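Local coordinates for protein nitric oxide dioxygenase (PDB 6WK3) that binds heme in a globin fold, has been engineered as a carbene transferase, and probably acts naturally as a nitric oxide dioxygenase, at residues L97-E100 with C101-A105. The protein carries 1 engineered substitution. Numbering follows the deposited sequence.
With HEM (protoporphyrin IX containing Fe), chain E.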
# COMPACT_ATOMS: atom_id res chain seq x y z
N LEU A 97 18.78 -3.98 -9.38
CA LEU A 97 18.17 -4.19 -10.70
C LEU A 97 17.46 -2.95 -11.19
O LEU A 97 17.57 -2.59 -12.37
CB LEU A 97 17.19 -5.37 -10.65
CG LEU A 97 17.55 -6.55 -9.76
CD1 LEU A 97 16.43 -7.59 -9.79
CD2 LEU A 97 18.87 -7.16 -10.21
N VAL A 98 16.72 -2.27 -10.31
CA VAL A 98 15.98 -1.09 -10.73
C VAL A 98 16.94 0.07 -11.01
O VAL A 98 16.67 0.90 -11.89
CB VAL A 98 14.92 -0.72 -9.68
CG1 VAL A 98 14.36 0.68 -9.92
CG2 VAL A 98 13.81 -1.74 -9.71
N TRP A 99 18.07 0.13 -10.31
CA TRP A 99 19.06 1.15 -10.67
C TRP A 99 19.63 0.89 -12.05
O TRP A 99 19.78 1.82 -12.86
CB TRP A 99 20.19 1.22 -9.65
CG TRP A 99 21.35 1.94 -10.27
CD1 TRP A 99 22.58 1.42 -10.56
CD2 TRP A 99 21.36 3.29 -10.74
NE1 TRP A 99 23.36 2.38 -11.17
CE2 TRP A 99 22.63 3.53 -11.29
CE3 TRP A 99 20.41 4.32 -10.75
CZ2 TRP A 99 22.99 4.76 -11.84
CZ3 TRP A 99 20.77 5.55 -11.29
CH2 TRP A 99 22.04 5.75 -11.83
N GLU A 100 19.98 -0.36 -12.33
CA GLU A 100 20.49 -0.72 -13.65
C GLU A 100 19.54 -0.25 -14.75
O GLU A 100 19.96 0.40 -15.72
CB GLU A 100 20.69 -2.24 -13.73
CG GLU A 100 21.18 -2.74 -15.07
CD GLU A 100 20.81 -4.19 -15.32
OE1 GLU A 100 20.26 -4.49 -16.41
OE2 GLU A 100 21.05 -5.04 -14.43
N CYS A 101 18.25 -0.54 -14.59
CA CYS A 101 17.25 -0.13 -15.58
C CYS A 101 17.03 1.37 -15.58
O CYS A 101 16.75 1.95 -16.64
CB CYS A 101 15.94 -0.87 -15.33
SG CYS A 101 16.11 -2.68 -15.32
N LEU A 102 17.15 2.02 -14.42
CA LEU A 102 16.98 3.47 -14.36
C LEU A 102 18.16 4.19 -14.99
O LEU A 102 17.98 5.23 -15.65
CB LEU A 102 16.79 3.91 -12.91
CG LEU A 102 16.76 5.40 -12.60
CD1 LEU A 102 15.63 6.09 -13.36
CD2 LEU A 102 16.63 5.64 -11.10
N ARG A 103 19.38 3.67 -14.80
CA ARG A 103 20.54 4.26 -15.45
C ARG A 103 20.38 4.26 -16.96
O ARG A 103 20.58 5.28 -17.62
CB ARG A 103 21.81 3.50 -15.04
CG ARG A 103 23.10 4.22 -15.42
CD ARG A 103 24.15 3.26 -15.96
NE ARG A 103 24.34 2.08 -15.12
CZ ARG A 103 24.17 0.83 -15.54
NH1 ARG A 103 23.79 0.61 -16.79
NH2 ARG A 103 24.36 -0.19 -14.72
N ASP A 104 20.00 3.11 -17.52
CA ASP A 104 19.86 3.01 -18.97
C ASP A 104 18.63 3.76 -19.47
O ASP A 104 18.62 4.22 -20.62
CB ASP A 104 19.82 1.53 -19.38
CG ASP A 104 21.11 0.79 -19.05
OD1 ASP A 104 22.18 1.45 -18.97
OD2 ASP A 104 21.07 -0.44 -18.86
N ALA A 105 17.60 3.91 -18.64
CA ALA A 105 16.48 4.78 -19.02
C ALA A 105 16.94 6.22 -19.16
O ALA A 105 16.53 6.92 -20.09
CB ALA A 105 15.36 4.67 -17.99
CHA HEM E . 5.70 1.51 -5.87
CHB HEM E . 9.43 4.62 -6.00
CHC HEM E . 12.38 0.79 -5.87
CHD HEM E . 8.69 -2.03 -7.30
C1A HEM E . 6.43 2.68 -5.85
C2A HEM E . 5.91 4.02 -5.70
C3A HEM E . 6.93 4.87 -5.74
C4A HEM E . 8.15 4.12 -5.91
CMA HEM E . 6.84 6.41 -5.62
CAA HEM E . 4.43 4.39 -5.52
CBA HEM E . 4.11 4.40 -4.03
CGA HEM E . 2.73 4.95 -3.81
O1A HEM E . 1.78 4.14 -3.69
O2A HEM E . 2.58 6.20 -3.75
C1B HEM E . 10.57 3.87 -5.92
C2B HEM E . 11.93 4.35 -5.76
C3B HEM E . 12.75 3.29 -5.74
C4B HEM E . 11.93 2.10 -5.86
CMB HEM E . 12.29 5.85 -5.68
CAB HEM E . 14.29 3.23 -5.57
CBB HEM E . 15.01 4.22 -5.03
C1C HEM E . 11.66 -0.31 -6.28
C2C HEM E . 12.18 -1.65 -6.46
C3C HEM E . 11.18 -2.43 -6.87
C4C HEM E . 9.96 -1.63 -6.94
CMC HEM E . 13.64 -2.08 -6.23
CAC HEM E . 11.35 -3.94 -7.17
CBC HEM E . 10.56 -4.55 -8.05
C1D HEM E . 7.53 -1.38 -6.93
C2D HEM E . 6.19 -1.92 -6.82
C3D HEM E . 5.37 -0.93 -6.43
C4D HEM E . 6.16 0.27 -6.27
CMD HEM E . 5.80 -3.39 -7.11
CAD HEM E . 3.84 -0.98 -6.17
CBD HEM E . 3.55 -1.70 -4.86
CGD HEM E . 2.17 -1.36 -4.36
O1D HEM E . 1.64 -0.27 -4.70
O2D HEM E . 1.60 -2.19 -3.60
NA HEM E . 7.80 2.78 -5.98
NB HEM E . 10.62 2.49 -5.97
NC HEM E . 10.31 -0.35 -6.58
ND HEM E . 7.46 -0.05 -6.58
FE HEM E . 9.05 1.23 -6.39
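The aliphatic stem of R103, one turn after W99 on helix 94-110 of this globin fold, lies over one face of the W99 indole. R103 CB makes a CH-pi contact 3.9 Å from the centroid of the six-membered ring of W99. The bends at chi2 and chi3 carry the R103 guanidinium past the NE1 side of the indole, still on the side where CB lies, with the two planes 87° apart. L102 reaches the same ring at its edge, CD2 lying 4.0 Å from W99 CE3, and Y126 of helix 116-145 also meets the indole. W99 CG, anti to the backbone N (chi1 162°), sits beside the carbonyl carbon, which brings the indole to both neighbours; an alanine here would probably leave the R103 stem without its aromatic support and open a gap beside L102. Beyond the bend, R103 NH1 forms a salt bridge, weak as a hydrogen bond, to D104 OD1 at 2.8 Å. E100 points its carboxylate elsewhere, to Y40 and R39, and R39 also pairs with D104 OD2. V98 belongs to the heme pocket, its CG2 3.5 Å from the heme methyl CMC. W99 and R103 are also joined along the backbone, R103 N donating to W99 O at 2.7 Å.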